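Local coordinates for protein lysyl oxidase (Pichia pastoris, PDB 1W7C) that probably oxidises primary amines, including peptidyl lysine, to aldehydes by means of a copper ion and a topaquinone cofactor in each subunit, at residues E535-N543 / N631-D640; I574-I584 / A646-H654. All coordinates share one frame; numbering follows the deposited sequence. Where two conformers were deposited one is given.

Interaction 1. Residues E535-N543 / N631-D640; sequences EVFENEDFN and NAFLDDESLD. Unlike the reference sequence in segment 535-543: Phe537 (reference Leu), Asn539 (reference Lys). With CA (calcium ion), chain E.
Val536 brings CG1 to the edge of Asp640, 4.4 Å from its OD1, an oxygen that also forms a salt bridge with Arg506. At Phe537 the backbone O lies against the CB of Leu639. The main chains come together at Glu538, whose O accepts a nearly straight bond from Leu639 N (2.8 Å, 170° at the hydrogen) and is also bonded by a water shared with Ser638 OG. Asn539 and Ser638 form a single beta bridge, reinforced by Asn539 ND2, which points in its own amide plane at Asp636 O (3.0 Å) but meets that carbonyl from above its plane. Glu540 N then bonds Glu637 O at 2.9 Å. With CG beside the backbone N (chi1 -65°) and the chain extended beyond it, the Glu540 carboxylate reaches the calcium ion. Its OE1, 2.5 Å from the metal, also accepts Asp635 N and Glu637 N from opposite faces of the carboxylate plane; Lys606 N bonds OE2. Asp541 O touches Leu634 CD2. Phe542 lays CD1 against Leu634 CB (3.9 Å) and CZ against Asn631 ND2 (3.7 Å), while Arg599 makes a cation-pi contact with the ring and bonds Asn631 OD1. An alanine in place of Asn631 would probably leave Arg599 without this acceptor and the far end of the Phe542 ring with a gap beside it. The whole is a seven-ligand calcium site: both oxygens of Glu540, Phe633 O, Asp635 OD2, Glu637 OE1 (its OE2 pairs with Lys608) and two waters surround the ion, which ties the loop before strand 642-654 to the loop that follows strand 526-536.

Interaction 2. Residues I574-I584 / A646-H654; sequences IMPGGGGVHRI and AWVNLGLHH. With CU (copper (II) ion), chain C.
Val581 and Ile584 clasp His653 next to the copper site, where a glycine-rich loop leaving strand 569-576 packs across strand 642-654 in the beta-sandwich of the copper amine oxidase fold. The strand ends at His654, whose ND1 binds copper at 2.0 Å beside His488, His490 and a water; Asp660 holds its NE2. At the start of the contact Ile574 CD1 rests on Ala646 CB (3.8 Å). The backbones meet at two glycines. Gly651 N donates in the carbonyl plane to Gly579 O (2.9 Å), the same oxygen that Val581 N reaches weakly across the inverse gamma turn centred on Gly580. This closeness leaves no room for side chains: a CB on Gly579 would collide with Gly651 O, and one on Gly651 with Val581 O; Gly579 also has a positive phi. A water bridges Asn649 O and, weakly, Val581 O. Farther along, Val581 CG2, lodged between its own backbone N and carbonyl carbon, presses on Gly651 C at 3.4 Å and lies over one face of the His653 ring, 4.0 Å from the centroid. Ile584 CD1 covers the opposite face at 3.8 Å from the centroid, so the imidazole sits between two CH-pi contacts. Its rotation is fixed by hydrogen bonds from ND1 to Asp489 OD1 and from NE2 to Asn550 O of the second subunit. Asp489 OD2 takes Ile584 N as well, positioning the loop against the ring it covers. Between the two ring nitrogens, CE1 at the edge of the His653 ring faces His582 O, which lies in the ring plane 3.1 Å away.

Interactions 1 and 2 share one line of chain: the loop 631-640 runs directly into the strand that carries 646-654, and their centres are 20 Å apart. They touch where Phe633 CE2 meets Trp647 CZ2 at 3.7 Å, and Ser600 serves both, its OG bonding Asn543 O and its backbone O accepting from Asn649 ND2. Another calcium ion lies about 9 Å from the Leu639 side chain and about 8 Å from that of Ala646. The calcium of interaction 1 is about 32 Å from the copper of interaction 2, so interaction 1 is peripheral to the active site, whereas interaction 2 reaches it through His654.

Interaction 1. Residues E535-N543 / N631-D640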
loop_
_atom_site.group_PDB
_atom_site.type_symbol
_atom_site.label_atom_id
_atom_site.label_comp_id
_atom_site.label_asym_id
_atom_site.label_seq_id
_atom_site.Cartn_x
_atom_site.Cartn_y
_atom_site.Cartn_z
ATOM N N GLU A 535 2.312 -3.894 -25.944
ATOM C CA GLU A 535 3.115 -2.931 -26.683
ATOM C C GLU A 535 4.537 -2.986 -26.177
ATOM O O GLU A 535 4.755 -2.969 -25.003
ATOM C CB GLU A 535 2.561 -1.506 -26.512
ATOM C CG GLU A 535 1.120 -1.342 -26.936
ATOM C CD GLU A 535 0.598 0.094 -26.892
ATOM O OE1 GLU A 535 1.211 0.953 -26.222
ATOM O OE2 GLU A 535 -0.454 0.340 -27.504
ATOM N N VAL A 536 5.494 -3.057 -27.086
ATOM C CA VAL A 536 6.915 -3.109 -26.733
ATOM C C VAL A 536 7.477 -1.702 -26.650
ATOM O O VAL A 536 7.239 -0.902 -27.519
ATOM C CB VAL A 536 7.691 -3.893 -27.773
ATOM C CG1 VAL A 536 9.197 -3.915 -27.450
ATOM C CG2 VAL A 536 7.145 -5.291 -27.876
ATOM N N PHE A 537 8.204 -1.414 -25.571
ATOM C CA PHE A 537 8.974 -0.168 -25.439
ATOM C C PHE A 537 10.269 -0.367 -26.243
ATOM O O PHE A 537 11.243 -0.933 -25.744
ATOM C CB PHE A 537 9.278 0.132 -23.966
ATOM C CG PHE A 537 8.093 0.567 -23.165
ATOM C CD1 PHE A 537 7.578 -0.247 -22.204
ATOM C CD2 PHE A 537 7.569 1.833 -23.285
ATOM C CE1 PHE A 537 6.506 0.126 -21.448
ATOM C CE2 PHE A 537 6.509 2.230 -22.476
ATOM C CZ PHE A 537 5.967 1.370 -21.590
ATOM N N GLU A 538 10.250 0.040 -27.511
ATOM C CA GLU A 538 11.339 -0.284 -28.432
ATOM C C GLU A 538 12.612 0.518 -28.191
ATOM O O GLU A 538 13.684 0.048 -28.530
ATOM C CB GLU A 538 10.869 -0.117 -29.890
ATOM C CG GLU A 538 9.766 -1.087 -30.256
ATOM C CD GLU A 538 9.405 -1.084 -31.733
ATOM O OE1 GLU A 538 9.959 -0.277 -32.506
ATOM O OE2 GLU A 538 8.566 -1.908 -32.116
ATOM N N ASN A 539 12.469 1.729 -27.646
ATOM C CA ASN A 539 13.552 2.706 -27.552
ATOM C C ASN A 539 13.464 3.417 -26.232
ATOM O O ASN A 539 12.381 3.528 -25.671
ATOM C CB ASN A 539 13.495 3.781 -28.668
ATOM C CG ASN A 539 13.754 3.237 -30.012
ATOM O OD1 ASN A 539 12.873 2.624 -30.606
ATOM N ND2 ASN A 539 14.975 3.446 -30.531
ATOM N N GLU A 540 14.584 3.932 -25.756
ATOM C CA GLU A 540 14.581 4.808 -24.601
ATOM C C GLU A 540 13.692 6.025 -24.936
ATOM O O GLU A 540 13.824 6.640 -25.991
ATOM C CB GLU A 540 16.005 5.275 -24.297
ATOM C CG GLU A 540 16.924 4.173 -23.877
ATOM C CD GLU A 540 18.382 4.596 -23.749
ATOM O OE1 GLU A 540 18.799 5.527 -24.488
ATOM O OE2 GLU A 540 19.091 3.978 -22.906
ATOM N N ASP A 541 12.834 6.372 -23.980
ATOM C CA ASP A 541 11.888 7.488 -24.136
ATOM C C ASP A 541 12.354 8.628 -23.230
ATOM O O ASP A 541 12.442 8.468 -22.014
ATOM C CB ASP A 541 10.474 7.010 -23.793
ATOM C CG ASP A 541 9.411 8.016 -24.133
ATOM O OD1 ASP A 541 9.703 9.243 -24.296
ATOM O OD2 ASP A 541 8.245 7.630 -24.320
ATOM N N PHE A 542 12.677 9.775 -23.803
ATOM C CA PHE A 542 13.127 10.914 -23.022
ATOM C C PHE A 542 12.101 11.339 -21.973
ATOM O O PHE A 542 12.451 11.834 -20.928
ATOM C CB PHE A 542 13.427 12.092 -23.947
ATOM C CG PHE A 542 14.061 13.241 -23.242
ATOM C CD1 PHE A 542 15.419 13.245 -22.985
ATOM C CD2 PHE A 542 13.290 14.288 -22.778
ATOM C CE1 PHE A 542 15.994 14.279 -22.297
ATOM C CE2 PHE A 542 13.871 15.345 -22.066
ATOM C CZ PHE A 542 15.215 15.347 -21.851
ATOM N N ASN A 543 10.822 11.147 -22.276
ATOM C CA ASN A 543 9.728 11.530 -21.386
ATOM C C ASN A 543 9.584 10.620 -20.173
ATOM O O ASN A 543 8.852 10.939 -19.235
ATOM C CB ASN A 543 8.392 11.537 -22.151
ATOM C CG ASN A 543 8.333 12.588 -23.205
ATOM O OD1 ASN A 543 9.003 13.603 -23.126
ATOM N ND2 ASN A 543 7.506 12.356 -24.197
ATOM N N ASN A 631 19.726 13.013 -17.788
ATOM C CA ASN A 631 19.173 13.055 -19.112
ATOM C C ASN A 631 20.158 12.589 -20.183
ATOM O O ASN A 631 19.733 12.205 -21.256
ATOM C CB ASN A 631 18.686 14.475 -19.434
ATOM C CG ASN A 631 17.380 14.817 -18.755
ATOM O OD1 ASN A 631 16.704 13.927 -18.195
ATOM N ND2 ASN A 631 17.037 16.107 -18.746
ATOM N N ALA A 632 21.462 12.579 -19.876
ATOM C CA ALA A 632 22.455 12.071 -20.814
ATOM C C ALA A 632 22.242 10.577 -21.104
ATOM O O ALA A 632 22.684 10.064 -22.135
ATOM C CB ALA A 632 23.861 12.320 -20.299
ATOM N N PHE A 633 21.600 9.851 -20.174
ATOM C CA PHE A 633 21.360 8.428 -20.381
ATOM C C PHE A 633 20.305 8.165 -21.471
ATOM O O PHE A 633 20.233 7.070 -22.013
ATOM C CB PHE A 633 20.782 7.752 -19.126
ATOM C CG PHE A 633 21.648 7.786 -17.885
ATOM C CD1 PHE A 633 22.884 8.427 -17.843
ATOM C CD2 PHE A 633 21.192 7.140 -16.731
ATOM C CE1 PHE A 633 23.623 8.424 -16.623
ATOM C CE2 PHE A 633 21.931 7.156 -15.544
ATOM C CZ PHE A 633 23.172 7.767 -15.519
ATOM N N LEU A 634 19.483 9.174 -21.758
ATOM C CA LEU A 634 18.308 9.053 -22.594
ATOM C C LEU A 634 18.622 9.556 -23.979
ATOM O O LEU A 634 18.469 10.736 -24.288
ATOM C CB LEU A 634 17.160 9.865 -21.975
ATOM C CG LEU A 634 16.772 9.442 -20.570
ATOM C CD1 LEU A 634 15.833 10.465 -19.920
ATOM C CD2 LEU A 634 16.157 8.039 -20.573
ATOM N N ASP A 635 19.065 8.634 -24.814
ATOM C CA ASP A 635 19.562 8.966 -26.155
ATOM C C ASP A 635 19.011 7.995 -27.194
ATOM O O ASP A 635 19.634 7.693 -28.205
ATOM C CB ASP A 635 21.093 9.103 -26.173
ATOM C CG ASP A 635 21.810 7.983 -25.472
ATOM O OD1 ASP A 635 23.022 8.162 -25.170
ATOM O OD2 ASP A 635 21.253 6.915 -25.200
ATOM N N ASP A 636 17.754 7.593 -26.971
ATOM C CA ASP A 636 16.929 6.912 -27.969
ATOM C C ASP A 636 17.497 5.556 -28.365
ATOM O O ASP A 636 17.209 5.048 -29.447
ATOM C CB ASP A 636 16.765 7.782 -29.227
ATOM C CG ASP A 636 15.746 7.243 -30.183
ATOM O OD1 ASP A 636 14.649 6.828 -29.684
ATOM O OD2 ASP A 636 15.964 7.248 -31.466
ATOM N N GLU A 637 18.225 4.930 -27.471
ATOM C CA GLU A 637 18.820 3.649 -27.803
ATOM C C GLU A 637 17.763 2.552 -27.809
ATOM O O GLU A 637 16.788 2.614 -27.074
ATOM C CB GLU A 637 19.965 3.289 -26.874
ATOM C CG GLU A 637 21.190 4.173 -27.079
ATOM C CD GLU A 637 22.305 3.879 -26.099
ATOM O OE1 GLU A 637 22.032 3.873 -24.888
ATOM O OE2 GLU A 637 23.465 3.688 -26.536
ATOM N N SER A 638 17.934 1.589 -28.684
ATOM C CA SER A 638 17.042 0.441 -28.717
ATOM C C SER A 638 17.092 -0.333 -27.404
ATOM O O SER A 638 18.153 -0.594 -26.853
ATOM C CB SER A 638 17.421 -0.515 -29.841
ATOM O OG SER A 638 16.567 -1.655 -29.836
ATOM N N LEU A 639 15.912 -0.705 -26.946
ATOM C CA LEU A 639 15.761 -1.565 -25.774
ATOM C C LEU A 639 15.211 -2.942 -26.190
ATOM O O LEU A 639 14.835 -3.751 -25.352
ATOM C CB LEU A 639 14.791 -0.928 -24.774
ATOM C CG LEU A 639 15.212 0.431 -24.204
ATOM C CD1 LEU A 639 14.074 0.989 -23.347
ATOM C CD2 LEU A 639 16.506 0.369 -23.448
ATOM N N ASP A 640 15.137 -3.178 -27.497
ATOM C CA ASP A 640 14.433 -4.329 -28.034
ATOM C C ASP A 640 15.399 -5.528 -28.089
ATOM O O ASP A 640 15.991 -5.801 -29.103
ATOM C CB ASP A 640 13.886 -3.945 -29.429
ATOM C CG ASP A 640 12.882 -4.914 -29.961
ATOM O OD1 ASP A 640 12.652 -5.942 -29.330
ATOM O OD2 ASP A 640 12.274 -4.735 -31.035
HETATM CA CA CA E . 21.036 5.378 -23.430
HETATM O O HOH W 1 12.038 -3.506 -25.142
HETATM O O HOH W 2 14.540 -0.306 -31.268
HETATM O O HOH W 3 15.738 8.824 -25.213
HETATM O O HOH W 4 12.492 7.728 -28.064
HETATM O O HOH W 5 23.217 6.366 -23.087
HETATM O O HOH W 6 21.936 4.027 -21.660
#

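Interaction 2. Residues I574-I584 / A646-H654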
loop_
_atom_site.group_PDB
_atom_site.type_symbol
_atom_site.label_atom_id
_atom_site.label_comp_id
_atom_site.label_asym_id
_atom_site.label_seq_id
_atom_site.Cartn_x
_atom_site.Cartn_y
_atom_site.Cartn_z
ATOM N N ILE A 574 6.710 -4.784 -12.767
ATOM C CA ILE A 574 7.000 -3.656 -11.865
ATOM C C ILE A 574 5.655 -3.014 -11.547
ATOM O O ILE A 574 5.053 -2.368 -12.417
ATOM C CB ILE A 574 7.942 -2.631 -12.503
ATOM C CG1 ILE A 574 9.223 -3.299 -13.023
ATOM C CG2 ILE A 574 8.255 -1.542 -11.485
ATOM C CD1 ILE A 574 10.161 -2.340 -13.749
ATOM N N MET A 575 5.184 -3.233 -10.312
ATOM C CA MET A 575 3.805 -2.895 -9.901
ATOM C C MET A 575 3.911 -1.723 -8.913
ATOM O O MET A 575 4.490 -1.873 -7.849
ATOM C CB MET A 575 3.218 -4.146 -9.204
ATOM C CG MET A 575 1.838 -3.907 -8.669
ATOM S SD MET A 575 1.173 -5.326 -7.766
ATOM C CE MET A 575 2.001 -6.568 -8.514
ATOM N N PRO A 576 3.338 -0.569 -9.228
ATOM C CA PRO A 576 3.357 0.529 -8.254
ATOM C C PRO A 576 2.463 0.251 -7.061
ATOM O O PRO A 576 1.430 -0.368 -7.197
ATOM C CB PRO A 576 2.836 1.716 -9.040
ATOM C CG PRO A 576 1.947 1.086 -10.110
ATOM C CD PRO A 576 2.624 -0.220 -10.482
ATOM N N GLY A 577 2.910 0.654 -5.888
ATOM C CA GLY A 577 2.073 0.745 -4.708
ATOM C C GLY A 577 1.798 2.217 -4.472
ATOM O O GLY A 577 1.769 3.041 -5.377
ATOM N N GLY A 578 1.677 2.581 -3.228
ATOM C CA GLY A 578 1.540 3.977 -2.909
ATOM C C GLY A 578 2.772 4.777 -3.193
ATOM O O GLY A 578 3.858 4.282 -3.365
ATOM N N GLY A 579 2.556 6.063 -3.357
ATOM C CA GLY A 579 3.657 6.973 -3.562
ATOM C C GLY A 579 4.271 6.907 -4.925
ATOM O O GLY A 579 5.425 7.226 -5.121
ATOM N N GLY A 580 3.449 6.574 -5.914
ATOM C CA GLY A 580 3.892 6.575 -7.280
ATOM C C GLY A 580 3.739 7.971 -7.892
ATOM O O GLY A 580 2.995 8.187 -8.848
ATOM N N VAL A 581 4.513 8.921 -7.352
ATOM C CA VAL A 581 4.489 10.309 -7.759
ATOM C C VAL A 581 5.894 10.834 -8.018
ATOM O O VAL A 581 6.873 10.299 -7.544
ATOM C CB VAL A 581 3.760 11.207 -6.745
ATOM C CG1 VAL A 581 2.329 10.667 -6.426
ATOM C CG2 VAL A 581 4.537 11.350 -5.466
ATOM N N HIS A 582 5.950 11.890 -8.825
ATOM C CA HIS A 582 7.173 12.574 -9.190
ATOM C C HIS A 582 7.066 14.070 -8.862
ATOM O O HIS A 582 6.038 14.532 -8.361
ATOM C CB HIS A 582 7.496 12.339 -10.679
ATOM C CG HIS A 582 6.431 12.795 -11.620
ATOM N ND1 HIS A 582 6.121 14.117 -11.840
ATOM C CD2 HIS A 582 5.545 12.081 -12.349
ATOM C CE1 HIS A 582 5.106 14.196 -12.693
ATOM N NE2 HIS A 582 4.732 12.973 -13.003
ATOM N N ARG A 583 8.118 14.825 -9.139
ATOM C CA ARG A 583 8.124 16.235 -8.843
ATOM C C ARG A 583 6.963 16.955 -9.466
ATOM O O ARG A 583 6.617 16.727 -10.628
ATOM C CB ARG A 583 9.400 16.906 -9.357
ATOM C CG ARG A 583 10.674 16.611 -8.610
ATOM C CD ARG A 583 11.900 17.205 -9.329
ATOM N NE ARG A 583 11.883 18.643 -9.293
ATOM C CZ ARG A 583 12.420 19.443 -10.206
ATOM N NH1 ARG A 583 12.982 18.955 -11.298
ATOM N NH2 ARG A 583 12.386 20.745 -10.025
ATOM N N ILE A 584 6.407 17.880 -8.722
ATOM C CA ILE A 584 5.450 18.882 -9.233
ATOM C C ILE A 584 6.163 19.971 -10.013
ATOM O O ILE A 584 5.782 20.287 -11.137
ATOM C CB ILE A 584 4.625 19.464 -8.082
ATOM C CG1 ILE A 584 3.809 18.363 -7.419
ATOM C CG2 ILE A 584 3.726 20.601 -8.606
ATOM C CD1 ILE A 584 3.179 18.740 -6.087
ATOM N N ALA A 646 15.731 -0.395 -15.050
ATOM C CA ALA A 646 14.610 0.468 -14.698
ATOM C C ALA A 646 15.048 1.350 -13.539
ATOM O O ALA A 646 15.534 0.895 -12.552
ATOM C CB ALA A 646 13.381 -0.340 -14.318
ATOM N N TRP A 647 14.825 2.643 -13.714
ATOM C CA TRP A 647 15.116 3.646 -12.672
ATOM C C TRP A 647 13.724 4.067 -12.184
ATOM O O TRP A 647 12.992 4.758 -12.914
ATOM C CB TRP A 647 15.892 4.837 -13.297
ATOM C CG TRP A 647 17.158 4.449 -14.010
ATOM C CD1 TRP A 647 17.231 4.086 -15.295
ATOM C CD2 TRP A 647 18.519 4.443 -13.507
ATOM N NE1 TRP A 647 18.527 3.782 -15.626
ATOM C CE2 TRP A 647 19.342 3.996 -14.550
ATOM C CE3 TRP A 647 19.103 4.707 -12.266
ATOM C CZ2 TRP A 647 20.727 3.877 -14.428
ATOM C CZ3 TRP A 647 20.483 4.594 -12.130
ATOM C CH2 TRP A 647 21.289 4.161 -13.209
ATOM N N VAL A 648 13.374 3.588 -10.981
ATOM C CA VAL A 648 12.034 3.641 -10.460
ATOM C C VAL A 648 11.956 4.637 -9.331
ATOM O O VAL A 648 12.762 4.600 -8.416
ATOM C CB VAL A 648 11.559 2.253 -9.964
ATOM C CG1 VAL A 648 10.155 2.355 -9.491
ATOM C CG2 VAL A 648 11.708 1.214 -11.071
ATOM N N ASN A 649 11.001 5.566 -9.401
ATOM C CA ASN A 649 10.831 6.571 -8.380
ATOM C C ASN A 649 9.678 6.304 -7.421
ATOM O O ASN A 649 8.611 5.804 -7.808
ATOM C CB ASN A 649 10.628 7.951 -9.009
ATOM C CG ASN A 649 11.820 8.387 -9.789
ATOM O OD1 ASN A 649 12.964 8.080 -9.409
ATOM N ND2 ASN A 649 11.579 9.095 -10.896
ATOM N N LEU A 650 9.916 6.673 -6.167
ATOM C CA LEU A 650 8.896 6.750 -5.114
ATOM C C LEU A 650 8.871 8.161 -4.607
ATOM O O LEU A 650 9.895 8.829 -4.543
ATOM C CB LEU A 650 9.259 5.786 -3.984
ATOM C CG LEU A 650 9.158 4.296 -4.295
ATOM C CD1 LEU A 650 9.482 3.475 -3.095
ATOM C CD2 LEU A 650 7.789 3.944 -4.833
ATOM N N GLY A 651 7.725 8.618 -4.155
ATOM C CA GLY A 651 7.646 9.989 -3.714
ATOM C C GLY A 651 6.458 10.290 -2.853
ATOM O O GLY A 651 5.560 9.460 -2.710
ATOM N N LEU A 652 6.453 11.497 -2.307
ATOM C CA LEU A 652 5.375 12.023 -1.474
ATOM C C LEU A 652 5.277 13.519 -1.710
ATOM O O LEU A 652 6.292 14.225 -1.628
ATOM C CB LEU A 652 5.695 11.811 0.010
ATOM C CG LEU A 652 6.027 10.384 0.478
ATOM C CD1 LEU A 652 6.702 10.357 1.855
ATOM C CD2 LEU A 652 4.795 9.461 0.544
ATOM N N HIS A 653 4.076 14.006 -1.953
ATOM C CA HIS A 653 3.794 15.431 -1.876
ATOM C C HIS A 653 3.342 15.730 -0.452
ATOM O O HIS A 653 2.220 15.388 -0.058
ATOM C CB HIS A 653 2.669 15.820 -2.822
ATOM C CG HIS A 653 2.857 15.376 -4.237
ATOM N ND1 HIS A 653 4.019 15.599 -4.945
ATOM C CD2 HIS A 653 2.037 14.687 -5.059
ATOM C CE1 HIS A 653 3.878 15.095 -6.160
ATOM N NE2 HIS A 653 2.693 14.510 -6.244
ATOM N N HIS A 654 4.202 16.346 0.332
ATOM C CA HIS A 654 3.984 16.501 1.770
ATOM C C HIS A 654 3.546 17.929 2.056
ATOM O O HIS A 654 4.288 18.874 1.856
ATOM C CB HIS A 654 5.247 16.156 2.523
ATOM C CG HIS A 654 5.054 15.939 3.978
ATOM N ND1 HIS A 654 6.111 15.673 4.822
ATOM C CD2 HIS A 654 3.935 15.814 4.738
ATOM C CE1 HIS A 654 5.658 15.469 6.053
ATOM N NE2 HIS A 654 4.339 15.554 6.027
HETATM CU CU CU C . 8.069 15.677 4.328
HETATM O O HOH W 7 7.154 7.949 -8.997
HETATM O O HOH W 8 9.337 16.089 6.086
#